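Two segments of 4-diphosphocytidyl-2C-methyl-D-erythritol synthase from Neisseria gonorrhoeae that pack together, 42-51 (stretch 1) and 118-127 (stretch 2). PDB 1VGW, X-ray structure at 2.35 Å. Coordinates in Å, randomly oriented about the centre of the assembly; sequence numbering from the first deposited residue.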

# COMPACT_ATOMS: atom_id res chain seq x y z
N GLY B 42 -17.34 16.30 2.85
CA GLY B 42 -17.71 16.17 4.23
C GLY B 42 -16.52 16.27 5.16
O GLY B 42 -16.63 16.84 6.27
N ILE B 43 -15.38 15.74 4.76
CA ILE B 43 -14.19 15.79 5.61
C ILE B 43 -13.64 17.20 5.74
O ILE B 43 -13.19 17.59 6.82
CB ILE B 43 -13.12 14.84 5.03
CG1 ILE B 43 -13.67 13.38 5.09
CG2 ILE B 43 -11.81 14.93 5.79
CD1 ILE B 43 -12.81 12.46 4.17
N PHE B 44 -13.64 18.01 4.69
CA PHE B 44 -13.12 19.36 4.74
C PHE B 44 -14.10 20.37 5.33
O PHE B 44 -13.72 21.19 6.19
CB PHE B 44 -12.70 19.82 3.32
CG PHE B 44 -11.54 19.01 2.78
CD1 PHE B 44 -10.24 19.31 3.07
CD2 PHE B 44 -11.80 17.91 1.96
CE1 PHE B 44 -9.20 18.53 2.61
CE2 PHE B 44 -10.77 17.14 1.47
CZ PHE B 44 -9.46 17.45 1.77
N GLU B 45 -15.38 20.30 4.93
CA GLU B 45 -16.39 21.19 5.45
C GLU B 45 -16.56 21.09 6.95
O GLU B 45 -16.84 22.13 7.58
CB GLU B 45 -17.72 21.05 4.72
CG GLU B 45 -17.59 21.54 3.26
CD GLU B 45 -17.88 23.04 3.19
OE1 GLU B 45 -17.06 23.81 2.65
OE2 GLU B 45 -18.96 23.43 3.70
N ARG B 46 -16.24 19.96 7.57
CA ARG B 46 -16.33 19.86 9.02
C ARG B 46 -15.03 20.15 9.74
O ARG B 46 -14.95 20.02 10.98
CB ARG B 46 -16.85 18.47 9.42
CG ARG B 46 -15.80 17.44 9.74
CD ARG B 46 -16.42 16.20 10.44
NE ARG B 46 -16.75 15.18 9.44
CZ ARG B 46 -17.68 15.27 8.51
NH1 ARG B 46 -18.46 16.35 8.40
NH2 ARG B 46 -17.84 14.29 7.63
N HIS B 47 -13.96 20.44 9.03
CA HIS B 47 -12.66 20.67 9.65
C HIS B 47 -12.45 22.14 9.93
O HIS B 47 -12.42 22.98 9.02
CB HIS B 47 -11.55 20.14 8.72
CG HIS B 47 -10.31 19.81 9.48
ND1 HIS B 47 -10.01 18.52 9.87
CD2 HIS B 47 -9.32 20.60 9.94
CE1 HIS B 47 -8.87 18.53 10.56
NE2 HIS B 47 -8.44 19.79 10.61
N GLU B 48 -12.27 22.47 11.20
CA GLU B 48 -12.16 23.84 11.66
C GLU B 48 -11.12 24.72 10.99
O GLU B 48 -11.40 25.88 10.67
CB GLU B 48 -11.99 23.85 13.20
CG GLU B 48 -13.05 23.02 13.89
CD GLU B 48 -13.01 23.15 15.41
OE1 GLU B 48 -13.83 23.94 15.95
OE2 GLU B 48 -12.18 22.48 16.06
N ALA B 49 -9.95 24.17 10.67
CA ALA B 49 -8.87 24.93 10.08
C ALA B 49 -8.99 25.20 8.61
O ALA B 49 -8.12 25.91 8.09
CB ALA B 49 -7.53 24.20 10.34
N VAL B 50 -9.98 24.66 7.92
CA VAL B 50 -10.12 24.86 6.47
C VAL B 50 -11.07 26.01 6.29
O VAL B 50 -12.12 26.01 6.93
CB VAL B 50 -10.62 23.57 5.79
CG1 VAL B 50 -11.01 23.74 4.32
CG2 VAL B 50 -9.52 22.52 5.89
N ASP B 51 -10.77 26.99 5.46
CA ASP B 51 -11.61 28.17 5.34
C ASP B 51 -12.50 28.15 4.11
O ASP B 51 -13.42 28.96 4.00
CB ASP B 51 -10.66 29.42 5.25
CG ASP B 51 -9.69 29.42 6.41
OD1 ASP B 51 -10.15 29.47 7.58
OD2 ASP B 51 -8.46 29.25 6.20
N PRO B 118 -8.29 10.43 7.22
CA PRO B 118 -8.53 10.70 8.61
C PRO B 118 -8.37 12.16 8.98
O PRO B 118 -7.31 12.80 8.88
CB PRO B 118 -7.47 9.92 9.37
CG PRO B 118 -6.60 9.29 8.38
CD PRO B 118 -7.19 9.46 7.02
N SER B 119 -9.38 12.68 9.69
CA SER B 119 -9.34 14.04 10.19
C SER B 119 -8.04 14.37 10.91
O SER B 119 -7.49 15.47 10.81
CB SER B 119 -10.51 14.21 11.19
OG SER B 119 -10.67 15.60 11.38
N GLU B 120 -7.50 13.44 11.69
CA GLU B 120 -6.25 13.65 12.39
C GLU B 120 -5.08 13.88 11.43
O GLU B 120 -4.16 14.66 11.72
CB GLU B 120 -5.97 12.43 13.29
CG GLU B 120 -5.25 12.77 14.57
CD GLU B 120 -5.14 11.63 15.57
OE1 GLU B 120 -4.20 11.66 16.41
OE2 GLU B 120 -6.00 10.71 15.55
N ALA B 121 -5.14 13.20 10.28
CA ALA B 121 -4.09 13.29 9.27
C ALA B 121 -4.09 14.68 8.61
O ALA B 121 -3.06 15.24 8.28
CB ALA B 121 -4.24 12.20 8.22
N LEU B 122 -5.29 15.22 8.44
CA LEU B 122 -5.47 16.55 7.86
C LEU B 122 -4.88 17.61 8.79
O LEU B 122 -4.13 18.48 8.30
CB LEU B 122 -6.93 16.81 7.56
CG LEU B 122 -7.37 18.09 6.91
CD1 LEU B 122 -6.69 18.35 5.58
CD2 LEU B 122 -8.89 18.14 6.71
N ALA B 123 -5.16 17.49 10.08
CA ALA B 123 -4.65 18.38 11.10
C ALA B 123 -3.12 18.42 11.10
O ALA B 123 -2.54 19.53 11.06
CB ALA B 123 -5.17 18.01 12.48
N ARG B 124 -2.46 17.27 11.12
CA ARG B 124 -1.00 17.22 11.04
C ARG B 124 -0.45 17.92 9.80
O ARG B 124 0.51 18.70 9.87
CB ARG B 124 -0.56 15.75 10.97
CG ARG B 124 -0.04 15.16 12.26
CD ARG B 124 0.92 14.01 11.98
NE ARG B 124 0.33 12.99 11.16
CZ ARG B 124 -0.59 12.09 11.47
NH1 ARG B 124 -0.97 11.23 10.54
NH2 ARG B 124 -1.13 12.05 12.67
N LEU B 125 -1.05 17.70 8.63
CA LEU B 125 -0.55 18.38 7.42
C LEU B 125 -0.65 19.89 7.55
O LEU B 125 0.21 20.64 7.08
CB LEU B 125 -1.31 17.90 6.19
CG LEU B 125 -1.05 18.53 4.84
CD1 LEU B 125 0.37 18.16 4.35
CD2 LEU B 125 -2.09 18.09 3.80
N ILE B 126 -1.79 20.38 8.04
CA ILE B 126 -2.02 21.81 8.16
C ILE B 126 -1.02 22.41 9.16
O ILE B 126 -0.42 23.43 8.83
CB ILE B 126 -3.44 22.18 8.54
CG1 ILE B 126 -4.37 22.05 7.32
CG2 ILE B 126 -3.58 23.59 9.11
CD1 ILE B 126 -5.81 21.68 7.75
N GLU B 127 -0.84 21.73 10.28
CA GLU B 127 0.04 22.16 11.34
C GLU B 127 1.50 22.21 10.95
O GLU B 127 2.19 23.22 11.16
CB GLU B 127 -0.16 21.24 12.55
CG GLU B 127 0.57 21.69 13.80
CD GLU B 127 0.09 23.06 14.26
OE1 GLU B 127 -1.14 23.28 14.29
OE2 GLU B 127 0.94 23.91 14.57
O HOH W 1 -12.22 16.87 8.89

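Leu122 forms the apolar centre of the contact, its CA-to-CB bond directed toward stretch 1 from the helix of stretch 2. With chi1 t and chi2 p, both methyls pack against the Phe44 ring, Leu122 CD1 3.9 Å and Leu122 CD2 4.1 Å from Phe44 CE1; CD1 approaches that ring obliquely, and CD2 also sits over one face of the His47 imidazole. Leu122 CD2 is 3.7 Å from the centroid of the His47 ring and 25° off the ring normal, a CH-pi contact in which a methyl packs on the flat aromatic surface. The same methyl is also near two aliphatic side chains, with Leu122 CD2 4.4 Å from Ile43 CG2 and 4.5 Å from Val50 CG2.

One helical turn further on, Ile126 also points toward stretch 1, and the pair presents a continuous apolar ridge; the backbone bond from Ile126 N to Leu122 O (3.0 Å) joins the two residues. Ile126 CD1 meets Ala49 CB at 4.0 Å and Val50 CG2 at 4.2 Å. Both partners belong to the type I turn from His47 to Val50, closed by Val50 N to His47 O at 3.2 Å, so the turn brings His47, Ala49 and Val50 together against the helix.

His47 joins the apolar centre to the polar edge. Its CE1 approaches the backbone Ala123 N at 3.9 Å, and its ND1 lies 3.4 Å from Ser119 OG, which sits at the ring edge, near its plane. Water 1 bridges the stretches here: it donates to Ile43 O at a short 2.4 Å and is hydrogen-bonded to His47 ND1 at 2.9 Å and to Ser119 OG at 3.2 Å. This water supplies a polar link beside a contact made largely by apolar packing.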